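Local coordinates for regulation of enolase protein 1 (Saccharomyces cerevisiae, PDB 3O12) that acts in the galactose metabolic pathway through the GAL83 protein and may control the level of the enolase ENO1, at residues G33-P39 with D70-G76; D147-R151 with Q162-K167; S81-A85 with S181-V186; L96-I102 with K113-S119. One frame throughout, in Å; residues are numbered along the deposited sequence.

Contact 1 (G33-P39 with D70-G76). With SO4 (sulfate ion), chain C; SO4 (sulfate ion), chain D.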
# COMPACT_ATOMS: atom_id res chain seq x y z
N GLY A 33 -8.02 -0.23 12.45
CA GLY A 33 -7.82 -1.21 11.40
C GLY A 33 -7.68 -2.60 11.97
O GLY A 33 -7.48 -2.79 13.18
N THR A 34 -7.80 -3.59 11.09
CA THR A 34 -7.64 -5.00 11.42
C THR A 34 -6.51 -5.55 10.55
O THR A 34 -6.44 -5.24 9.36
CB THR A 34 -8.93 -5.79 11.10
OG1 THR A 34 -10.02 -5.23 11.85
CG2 THR A 34 -8.78 -7.25 11.46
N TRP A 35 -5.64 -6.36 11.14
CA TRP A 35 -4.55 -6.97 10.37
C TRP A 35 -4.96 -8.12 9.47
O TRP A 35 -5.78 -8.98 9.84
CB TRP A 35 -3.44 -7.46 11.29
CG TRP A 35 -2.61 -6.37 11.89
CD1 TRP A 35 -2.71 -5.86 13.15
CD2 TRP A 35 -1.55 -5.66 11.25
NE1 TRP A 35 -1.78 -4.88 13.34
CE2 TRP A 35 -1.05 -4.73 12.19
CE3 TRP A 35 -0.97 -5.72 9.98
CZ2 TRP A 35 0.00 -3.86 11.89
CZ3 TRP A 35 0.08 -4.85 9.68
CH2 TRP A 35 0.55 -3.93 10.64
N LEU A 36 -4.36 -8.12 8.28
CA LEU A 36 -4.19 -9.31 7.46
C LEU A 36 -2.71 -9.66 7.57
O LEU A 36 -1.85 -8.85 7.23
CB LEU A 36 -4.57 -9.03 6.01
CG LEU A 36 -4.42 -10.22 5.06
CD1 LEU A 36 -5.46 -11.28 5.34
CD2 LEU A 36 -4.52 -9.75 3.60
N ASN A 37 -2.42 -10.86 8.07
CA ASN A 37 -1.04 -11.30 8.27
C ASN A 37 -0.27 -10.35 9.20
O ASN A 37 0.72 -9.75 8.80
CB ASN A 37 -0.31 -11.42 6.93
CG ASN A 37 -1.04 -12.29 5.93
OD1 ASN A 37 -1.20 -11.92 4.76
ND2 ASN A 37 -1.47 -13.47 6.37
N LYS A 38 -0.71 -10.22 10.45
CA LYS A 38 0.00 -9.36 11.38
C LYS A 38 1.46 -9.80 11.51
O LYS A 38 1.73 -10.98 11.69
CB LYS A 38 -0.66 -9.41 12.76
CG LYS A 38 -0.06 -8.42 13.75
CD LYS A 38 -0.80 -8.46 15.09
CE LYS A 38 -0.23 -7.43 16.05
NZ LYS A 38 -0.91 -7.48 17.37
N PRO A 39 2.41 -8.85 11.39
CA PRO A 39 3.83 -9.19 11.57
C PRO A 39 4.12 -9.67 12.99
O PRO A 39 3.43 -9.29 13.94
CB PRO A 39 4.55 -7.84 11.37
CG PRO A 39 3.58 -6.96 10.67
CD PRO A 39 2.19 -7.44 11.01
N ASP A 70 -0.68 -14.16 -1.08
CA ASP A 70 -1.56 -13.28 -0.30
C ASP A 70 -1.06 -13.21 1.14
O ASP A 70 -1.85 -13.16 2.08
CB ASP A 70 -2.99 -13.81 -0.34
CG ASP A 70 -4.04 -12.74 -0.04
OD1 ASP A 70 -3.95 -11.62 -0.61
OD2 ASP A 70 -4.97 -13.02 0.74
N SER A 71 0.26 -13.20 1.29
CA SER A 71 0.94 -13.31 2.59
C SER A 71 1.51 -11.99 3.11
O SER A 71 2.11 -11.94 4.19
CB SER A 71 2.08 -14.32 2.48
OG SER A 71 2.96 -13.97 1.41
N GLY A 72 1.35 -10.91 2.34
CA GLY A 72 1.89 -9.63 2.74
C GLY A 72 1.21 -9.05 3.96
O GLY A 72 0.10 -9.44 4.32
N HIS A 73 1.88 -8.10 4.61
CA HIS A 73 1.31 -7.46 5.79
C HIS A 73 0.40 -6.32 5.40
O HIS A 73 0.78 -5.46 4.61
CB HIS A 73 2.42 -6.94 6.72
CG HIS A 73 3.46 -7.96 7.06
ND1 HIS A 73 3.18 -9.11 7.75
CD2 HIS A 73 4.79 -7.98 6.81
CE1 HIS A 73 4.29 -9.81 7.92
NE2 HIS A 73 5.29 -9.14 7.35
N PHE A 74 -0.81 -6.28 5.95
CA PHE A 74 -1.78 -5.25 5.59
C PHE A 74 -2.60 -4.88 6.81
O PHE A 74 -3.22 -5.75 7.43
CB PHE A 74 -2.68 -5.76 4.45
CG PHE A 74 -3.87 -4.88 4.13
CD1 PHE A 74 -3.71 -3.54 3.83
CD2 PHE A 74 -5.15 -5.42 4.08
CE1 PHE A 74 -4.80 -2.74 3.53
CE2 PHE A 74 -6.24 -4.63 3.77
CZ PHE A 74 -6.07 -3.29 3.49
N LEU A 75 -2.58 -3.60 7.18
CA LEU A 75 -3.45 -3.13 8.26
C LEU A 75 -4.59 -2.37 7.60
O LEU A 75 -4.43 -1.24 7.14
CB LEU A 75 -2.68 -2.22 9.24
CG LEU A 75 -3.49 -1.59 10.37
CD1 LEU A 75 -4.16 -2.67 11.24
CD2 LEU A 75 -2.60 -0.68 11.23
N GLY A 76 -5.76 -3.00 7.54
CA GLY A 76 -6.87 -2.45 6.79
C GLY A 76 -7.94 -1.78 7.64
O GLY A 76 -8.49 -2.37 8.57
S SO4 C . -6.01 -7.64 14.44
O1 SO4 C . -7.37 -7.82 14.93
O2 SO4 C . -5.75 -6.22 14.24
O3 SO4 C . -5.06 -8.19 15.41
O4 SO4 C . -5.84 -8.33 13.16
S SO4 D . -0.18 -17.13 0.30
O1 SO4 D . -1.00 -17.02 -0.90
O2 SO4 D . -0.61 -16.14 1.29
O3 SO4 D . -0.35 -18.46 0.86
O4 SO4 D . 1.23 -16.92 -0.03
O HOH W 1 -10.68 -3.75 9.32
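W35 and L75, a non-hydrogen-bonded antiparallel pair, send their side chains to the same face of the sheet, where the indole lies across the leucine. The CD1 methyl of L75 sits 3.8 Å from the centroid of the five-membered ring of W35 and only 6° off its normal, a CH-pi contact over the face, while L75 CB approaches W35 CZ3 to 3.8 Å under the six-membered part. W35 places its CG opposite the carbonyl carbon (chi1 -73°), which swings the indole over the partner strand. K38 CG and P39 CD cover its opposite face, so the ring is held between aliphatic layers. A sulfate, probably from the crystallisation liquor, lies at the ring edge and accepts from W35 N.

P39 is also a lid on H73: its CG stands 3.8 Å from the imidazole centroid, over the face. In the plane of that ring, H73 ND1 donates an almost straight bond of 2.8 Å (174°) to N37 O, and NE2 takes the amide of D54. The two bonds fix the ring's rotation and are consistent with a proton on ND1.

On the other face L36 and F74 form a hydrogen-bonded pair, with L36 N to F74 O at 2.8 Å. Here L36 CB meets the edge of the phenyl ring, while G76 CA lies over one of its faces. Farther along, D70 forms a salt bridge with R105.

Short strand 34-36 thus adds antiparallel to strand 68-78, and W35 and L75 reach V49 of the other sheet, the facing-layer arrangement of a beta-sandwich.

Contact 2 (D147-R151 with Q162-K167); sequences DFWLR and QVSSDK
K167 lays its extended aliphatic chain across the indole of W149 at about a right angle. K167 CG stands 3.8 Å from the centroid of the five-membered ring and 12° off its normal, a CH-pi contact, and K167 CD comes to 3.5 Å from W149 NE1. The first torsion of W149 (chi1 -71°), with CG anti to the carbonyl carbon, brings the ring toward the lysine; the carbonyl oxygens of S164 and S165 lie at its edge.

Beyond this stack W149 NE1 and K167 NZ converge on OE1 of E204, by a hydrogen bond and a salt bridge, so one carboxylate oxygen ties indole and ammonium together. Farther along the strand, R151 runs beside Q162, pointing the same way, and its guanidinium continues to Q86 and to a cation-pi contact with W170.

On the other face the contact is apolar: L150 CD2 meets V163 CG2 at 4.1 Å, and V163 CG2 also lies 4.3 Å from F148 CD1.

Backbone bonds join W149 with S164 and R151 with Q162, each pair in both directions. A water donates to D147 O and S165 O, bridging the strands. S164 OG then accepts from D166 N (3.2 Å) and K167 N (2.8 Å), the bonds of an ST turn and an ST motif. This is the open end of the beta hairpin 148-155/158-164, where the outgoing chain folds back over a tryptophan.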
# COMPACT_ATOMS: atom_id res chain seq x y z
N ASP A 147 10.95 8.52 2.88
CA ASP A 147 9.93 9.38 3.49
C ASP A 147 9.03 9.96 2.42
O ASP A 147 9.41 10.88 1.70
CB ASP A 147 10.61 10.50 4.27
CG ASP A 147 9.65 11.28 5.15
OD1 ASP A 147 8.45 10.96 5.20
OD2 ASP A 147 10.12 12.23 5.83
N PHE A 148 7.83 9.39 2.28
CA PHE A 148 6.90 9.89 1.29
C PHE A 148 5.47 9.71 1.79
O PHE A 148 5.24 9.01 2.78
CB PHE A 148 7.07 9.17 -0.06
CG PHE A 148 6.75 7.69 -0.02
CD1 PHE A 148 5.47 7.24 -0.35
CD2 PHE A 148 7.71 6.76 0.34
CE1 PHE A 148 5.16 5.87 -0.31
CE2 PHE A 148 7.39 5.39 0.39
CZ PHE A 148 6.11 4.96 0.06
N TRP A 149 4.54 10.38 1.12
CA TRP A 149 3.12 10.24 1.41
C TRP A 149 2.40 9.65 0.20
O TRP A 149 2.79 9.87 -0.95
CB TRP A 149 2.46 11.60 1.72
CG TRP A 149 2.85 12.23 3.04
CD1 TRP A 149 2.12 12.22 4.19
CD2 TRP A 149 4.03 12.99 3.31
NE1 TRP A 149 2.79 12.92 5.17
CE2 TRP A 149 3.96 13.40 4.66
CE3 TRP A 149 5.15 13.35 2.55
CZ2 TRP A 149 4.97 14.16 5.27
CZ3 TRP A 149 6.15 14.11 3.16
CH2 TRP A 149 6.05 14.51 4.50
N LEU A 150 1.33 8.92 0.48
CA LEU A 150 0.41 8.44 -0.55
C LEU A 150 -0.98 8.92 -0.26
O LEU A 150 -1.39 9.00 0.90
CB LEU A 150 0.39 6.91 -0.61
CG LEU A 150 1.68 6.29 -1.12
CD1 LEU A 150 1.75 4.81 -0.76
CD2 LEU A 150 1.85 6.51 -2.64
N ARG A 151 -1.74 9.20 -1.31
CA ARG A 151 -3.14 9.54 -1.20
C ARG A 151 -3.88 8.72 -2.22
O ARG A 151 -3.53 8.70 -3.41
CB ARG A 151 -3.37 11.04 -1.44
CG ARG A 151 -4.84 11.45 -1.43
CD ARG A 151 -4.99 12.92 -1.77
NE ARG A 151 -4.50 13.76 -0.68
CZ ARG A 151 -4.38 15.09 -0.76
NH1 ARG A 151 -4.70 15.72 -1.88
NH2 ARG A 151 -3.94 15.77 0.29
N GLN A 162 -2.13 9.16 -5.77
CA GLN A 162 -1.19 10.27 -5.85
C GLN A 162 -0.07 10.06 -4.84
O GLN A 162 -0.26 9.38 -3.82
CB GLN A 162 -1.90 11.59 -5.54
CG GLN A 162 -3.01 11.95 -6.52
CD GLN A 162 -3.87 13.08 -6.01
OE1 GLN A 162 -3.54 14.26 -6.14
NE2 GLN A 162 -5.00 12.72 -5.42
N VAL A 163 1.09 10.64 -5.12
CA VAL A 163 2.24 10.53 -4.23
C VAL A 163 2.74 11.93 -3.92
O VAL A 163 2.52 12.86 -4.69
CB VAL A 163 3.35 9.67 -4.89
CG1 VAL A 163 3.90 10.36 -6.14
CG2 VAL A 163 4.48 9.39 -3.91
N SER A 164 3.41 12.09 -2.78
CA SER A 164 3.99 13.39 -2.46
C SER A 164 5.28 13.27 -1.67
O SER A 164 5.42 12.39 -0.82
CB SER A 164 2.99 14.24 -1.68
OG SER A 164 3.53 15.52 -1.39
N SER A 165 6.24 14.15 -1.95
CA SER A 165 7.49 14.18 -1.20
C SER A 165 7.47 15.27 -0.14
O SER A 165 8.37 15.35 0.70
CB SER A 165 8.67 14.41 -2.14
OG SER A 165 8.57 15.70 -2.72
N ASP A 166 6.44 16.12 -0.16
CA ASP A 166 6.43 17.30 0.70
C ASP A 166 5.09 17.60 1.37
O ASP A 166 4.98 18.54 2.17
CB ASP A 166 6.93 18.53 -0.07
CG ASP A 166 6.09 18.85 -1.30
OD1 ASP A 166 6.52 19.72 -2.09
OD2 ASP A 166 5.01 18.25 -1.48
N LYS A 167 4.09 16.78 1.07
CA LYS A 167 2.74 16.96 1.61
C LYS A 167 2.12 18.26 1.10
O LYS A 167 1.13 18.75 1.66
CB LYS A 167 2.74 16.91 3.15
CG LYS A 167 1.54 16.19 3.74
CD LYS A 167 1.51 16.23 5.25
CE LYS A 167 0.25 15.56 5.78
NZ LYS A 167 0.14 15.63 7.27
O HOH W 2 10.19 13.53 1.82

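Contact 3 (S81-A85 with S181-V186)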
# COMPACT_ATOMS: atom_id res chain seq x y z
N SER A 81 -18.61 3.31 0.77
CA SER A 81 -18.58 2.99 -0.66
C SER A 81 -17.69 3.90 -1.49
O SER A 81 -17.50 3.67 -2.69
CB SER A 81 -19.99 2.98 -1.23
OG SER A 81 -20.60 4.25 -1.10
N ALA A 82 -17.17 4.94 -0.85
CA ALA A 82 -16.23 5.87 -1.48
C ALA A 82 -15.38 6.49 -0.39
O ALA A 82 -15.85 6.70 0.73
CB ALA A 82 -16.99 6.95 -2.22
N PHE A 83 -14.12 6.79 -0.70
CA PHE A 83 -13.23 7.34 0.31
C PHE A 83 -12.01 8.00 -0.30
O PHE A 83 -11.67 7.73 -1.45
CB PHE A 83 -12.77 6.23 1.26
CG PHE A 83 -11.82 5.24 0.63
CD1 PHE A 83 -10.45 5.47 0.62
CD2 PHE A 83 -12.31 4.10 0.00
CE1 PHE A 83 -9.59 4.57 0.01
CE2 PHE A 83 -11.45 3.20 -0.60
CZ PHE A 83 -10.10 3.43 -0.61
N THR A 84 -11.35 8.84 0.49
CA THR A 84 -9.98 9.28 0.25
C THR A 84 -9.17 8.95 1.51
O THR A 84 -9.59 9.26 2.64
CB THR A 84 -9.90 10.78 -0.05
OG1 THR A 84 -10.56 11.05 -1.29
CG2 THR A 84 -8.45 11.22 -0.15
N ALA A 85 -8.02 8.31 1.31
CA ALA A 85 -7.14 7.92 2.40
C ALA A 85 -5.75 8.47 2.13
O ALA A 85 -5.32 8.59 0.98
CB ALA A 85 -7.08 6.39 2.52
N SER A 181 -18.08 -1.17 -4.52
CA SER A 181 -18.28 -2.02 -3.35
C SER A 181 -18.94 -1.20 -2.26
O SER A 181 -18.74 0.02 -2.19
CB SER A 181 -16.92 -2.54 -2.84
OG SER A 181 -17.09 -3.51 -1.82
N ASP A 182 -19.74 -1.86 -1.42
CA ASP A 182 -20.33 -1.19 -0.26
C ASP A 182 -19.25 -0.78 0.75
O ASP A 182 -19.42 0.20 1.49
CB ASP A 182 -21.35 -2.09 0.44
CG ASP A 182 -22.63 -2.25 -0.35
OD1 ASP A 182 -22.88 -1.43 -1.26
OD2 ASP A 182 -23.39 -3.20 -0.04
N HIS A 183 -18.15 -1.52 0.76
CA HIS A 183 -17.04 -1.28 1.68
C HIS A 183 -15.72 -1.62 1.04
O HIS A 183 -15.63 -2.53 0.22
CB HIS A 183 -17.18 -2.14 2.93
CG HIS A 183 -18.45 -1.89 3.68
ND1 HIS A 183 -18.64 -0.76 4.45
CD2 HIS A 183 -19.59 -2.61 3.76
CE1 HIS A 183 -19.85 -0.80 4.98
NE2 HIS A 183 -20.45 -1.91 4.58
N TYR A 184 -14.68 -0.90 1.46
CA TYR A 184 -13.31 -1.26 1.13
C TYR A 184 -12.50 -1.37 2.41
O TYR A 184 -12.93 -0.91 3.47
CB TYR A 184 -12.66 -0.20 0.22
CG TYR A 184 -13.37 0.01 -1.10
CD1 TYR A 184 -13.05 -0.77 -2.20
CD2 TYR A 184 -14.36 0.98 -1.23
CE1 TYR A 184 -13.70 -0.57 -3.43
CE2 TYR A 184 -15.01 1.18 -2.45
CZ TYR A 184 -14.68 0.40 -3.53
OH TYR A 184 -15.31 0.60 -4.74
N LEU A 185 -11.33 -1.99 2.30
CA LEU A 185 -10.32 -1.91 3.35
C LEU A 185 -9.16 -1.12 2.80
O LEU A 185 -8.73 -1.35 1.67
CB LEU A 185 -9.86 -3.31 3.77
CG LEU A 185 -10.97 -4.16 4.40
CD1 LEU A 185 -10.59 -5.63 4.41
CD2 LEU A 185 -11.24 -3.66 5.81
N VAL A 186 -8.63 -0.18 3.56
CA VAL A 186 -7.50 0.61 3.09
C VAL A 186 -6.54 0.85 4.24
O VAL A 186 -6.95 1.04 5.39
CB VAL A 186 -7.97 1.95 2.43
CG1 VAL A 186 -8.75 2.84 3.40
CG2 VAL A 186 -6.78 2.71 1.82
O HOH W 3 -18.46 1.89 -4.69
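F83 turns the edge of its ring toward the face of Y184 in an offset edge-to-face pair, centroids 5.7 Å apart and planes at 60°. The atom that does the touching is F83 CE2, 3.7 Å from Y184 CB and equally near Y184 CD2. V186 comes at F83 from the opposite direction and places CG1 over one face of the phenyl ring. Its other methyl, CG2, meets A85 CB at 3.8 Å and F83 CE1 at the same separation, so the branched valine fills the angle between F83 and A85.

At the far end of the tyrosine, S81 O approaches the ring edge, 3.5 Å from Y184 CE2. A water donates to this carbonyl and accepts from S181 N, joining the two chains where their backbones run closest.

The next shell fixes the tyrosine. S181 CB packs on the face turned away from F83, Y184 OH is hydrogen-bonded to P179 O, and S181 OG donates to H183 O (2.7 Å), which ties the bend leading into Y184. Y184 keeps its ring beside the backbone N (chi1 -60°), which stands the phenol up toward 81-85. Around F83 and V186, V104 from one layer and L207 from the other close the cluster.

Strands 83-91 and 185-191 belong to different sheets, and these residues interlock across the gap between them: this is the hydrophobic interior of a two-sheet beta-sandwich near one end.

Contact 4 (L96-I102 with K113-S119); sequences LYDQAGI and KAGIEIS. With EDO (1,2-ethanediol), chain G.
Y97 N donates to I118 O over 2.7 Å, at 157° and in the carbonyl plane, tying the start of 96-102 to the last residues of the partner strand. L96 CD1 reaches the same carbonyl, 3.5 Å from I118 O, and L96 CG rests on a face of the Y97 ring. I118 leans back across the pair, its CG2 against L96 CA and its CG1 near D98 CB.

Q99 and E117 form a non-hydrogen-bonded pair whose side chains run alongside each other, Q99 CG to E117 CG 3.5 Å, with the terminal amide and carboxylate planes turned 62° apart. Q99 NE2 donates to Y97 O (3.3 Å) nearly in the amide plane, which helps set the amide's rotation. K113 appears to reach Q99 OE1 and F59 O, though its nitrogen is less surely placed. An ethanediol, probably from the crystallisation liquor, donates from O1 to E117 OE2 (2.6 Å), and E117 OE1 has weak bonds to S126 and W136.

The facing glycines G101 and G115 mark where both strands turn a corner, within one layer of the beta-sandwich. G101 CA lies 3.3 Å from A114 O and G115 CA 3.4 Å from A100 O, so the strands meet backbone to backbone. Hydrogen-bonded pairs A100 with I116 and I102 with A114 flank the glycines, so the ladder is unbroken; the I102 side chain leads away toward L150 and V152 of the opposing sheet.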
# COMPACT_ATOMS: atom_id res chain seq x y z
N LEU A 96 16.35 -6.38 -2.64
CA LEU A 96 15.48 -6.66 -3.78
C LEU A 96 14.08 -7.10 -3.34
O LEU A 96 13.93 -8.02 -2.53
CB LEU A 96 16.11 -7.73 -4.67
CG LEU A 96 15.34 -8.12 -5.94
CD1 LEU A 96 15.24 -6.95 -6.90
CD2 LEU A 96 15.98 -9.33 -6.62
N TYR A 97 13.07 -6.42 -3.88
CA TYR A 97 11.66 -6.74 -3.64
C TYR A 97 11.08 -6.18 -2.34
O TYR A 97 9.89 -6.34 -2.10
CB TYR A 97 11.39 -8.25 -3.73
CG TYR A 97 11.73 -8.86 -5.08
CD1 TYR A 97 11.17 -8.35 -6.25
CD2 TYR A 97 12.58 -9.95 -5.18
CE1 TYR A 97 11.47 -8.90 -7.48
CE2 TYR A 97 12.89 -10.51 -6.40
CZ TYR A 97 12.33 -9.99 -7.55
OH TYR A 97 12.63 -10.54 -8.78
N ASP A 98 11.91 -5.53 -1.51
CA ASP A 98 11.40 -4.82 -0.34
C ASP A 98 10.35 -3.82 -0.79
O ASP A 98 10.59 -3.04 -1.71
CB ASP A 98 12.52 -4.05 0.37
CG ASP A 98 13.41 -4.94 1.20
OD1 ASP A 98 13.30 -6.18 1.09
OD2 ASP A 98 14.21 -4.39 1.98
N GLN A 99 9.19 -3.82 -0.12
CA GLN A 99 8.08 -2.96 -0.51
C GLN A 99 7.35 -2.41 0.71
O GLN A 99 7.13 -3.12 1.70
CB GLN A 99 7.01 -3.75 -1.27
CG GLN A 99 7.46 -4.63 -2.40
CD GLN A 99 6.41 -5.65 -2.77
OE1 GLN A 99 5.20 -5.38 -2.69
NE2 GLN A 99 6.85 -6.84 -3.17
N ALA A 100 6.91 -1.17 0.61
CA ALA A 100 5.98 -0.62 1.59
C ALA A 100 5.15 0.48 0.96
O ALA A 100 5.58 1.14 0.00
CB ALA A 100 6.73 -0.12 2.82
N GLY A 101 3.96 0.68 1.49
CA GLY A 101 3.07 1.71 0.99
C GLY A 101 1.67 1.52 1.51
O GLY A 101 1.45 1.37 2.72
N ILE A 102 0.71 1.55 0.60
CA ILE A 102 -0.70 1.45 0.95
C ILE A 102 -1.37 0.37 0.12
O ILE A 102 -0.95 0.09 -1.01
CB ILE A 102 -1.39 2.82 0.73
CG1 ILE A 102 -2.66 2.95 1.59
CG2 ILE A 102 -1.66 3.07 -0.76
CD1 ILE A 102 -3.24 4.37 1.61
N LYS A 113 -2.09 -2.34 -4.56
CA LYS A 113 -1.02 -1.91 -3.66
C LYS A 113 -0.19 -0.86 -4.39
O LYS A 113 -0.07 -0.88 -5.61
CB LYS A 113 -0.15 -3.09 -3.21
CG LYS A 113 0.66 -3.77 -4.30
CD LYS A 113 1.51 -4.93 -3.75
CE LYS A 113 2.28 -5.58 -4.89
NZ LYS A 113 3.29 -6.61 -4.47
N ALA A 114 0.38 0.08 -3.65
CA ALA A 114 1.21 1.11 -4.26
C ALA A 114 2.21 1.62 -3.25
O ALA A 114 1.93 1.65 -2.06
CB ALA A 114 0.34 2.27 -4.75
N GLY A 115 3.38 2.01 -3.72
CA GLY A 115 4.39 2.56 -2.83
C GLY A 115 5.77 2.38 -3.42
O GLY A 115 5.92 2.39 -4.64
N ILE A 116 6.76 2.23 -2.55
CA ILE A 116 8.14 2.04 -3.00
C ILE A 116 8.47 0.56 -3.00
O ILE A 116 8.03 -0.20 -2.13
CB ILE A 116 9.11 2.81 -2.10
CG1 ILE A 116 8.99 4.31 -2.38
CG2 ILE A 116 10.55 2.34 -2.33
CD1 ILE A 116 9.43 4.72 -3.77
N GLU A 117 9.23 0.15 -4.00
CA GLU A 117 9.66 -1.24 -4.12
C GLU A 117 11.06 -1.22 -4.68
O GLU A 117 11.38 -0.38 -5.52
CB GLU A 117 8.74 -1.99 -5.07
CG GLU A 117 9.14 -3.44 -5.29
CD GLU A 117 8.34 -4.09 -6.39
OE1 GLU A 117 7.89 -3.37 -7.30
OE2 GLU A 117 8.17 -5.33 -6.35
N ILE A 118 11.90 -2.14 -4.22
CA ILE A 118 13.22 -2.28 -4.83
C ILE A 118 13.17 -3.31 -5.95
O ILE A 118 13.02 -4.50 -5.71
CB ILE A 118 14.28 -2.68 -3.80
CG1 ILE A 118 14.24 -1.76 -2.58
CG2 ILE A 118 15.67 -2.68 -4.43
CD1 ILE A 118 14.22 -0.29 -2.93
N SER A 119 13.27 -2.83 -7.19
CA SER A 119 13.26 -3.72 -8.35
C SER A 119 14.14 -3.14 -9.45
O SER A 119 14.33 -1.93 -9.53
CB SER A 119 11.83 -3.93 -8.87
OG SER A 119 11.31 -2.74 -9.44
C1 EDO G . 5.22 -6.02 -7.38
O1 EDO G . 5.59 -5.09 -6.35
C2 EDO G . 4.75 -7.31 -6.73
O2 EDO G . 5.67 -7.74 -5.71

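Contacts 1 and 4 lie within one antiparallel sheet, their centres about 15 Å apart, and contact 2 lies within the other; contact 3 spans the two through strands 83-91 and 185-191. Contact 1 closes first along the chain. Contacts 4 and 2 then follow, both nested inside the long loop that contact 3 closes. Contacts 1 and 2 stand on opposite sides of the chain's centre, about 22 Å between centres, whereas contacts 2 and 4 touch where L150 CD1 packs 3.4 Å from A114 O. Strands are thus stitched within each layer, while side-chain packing between chain-distant segments, together with the touch between contacts 2 and 4, joins the layers, consistent with a concanavalin A-like beta-sandwich.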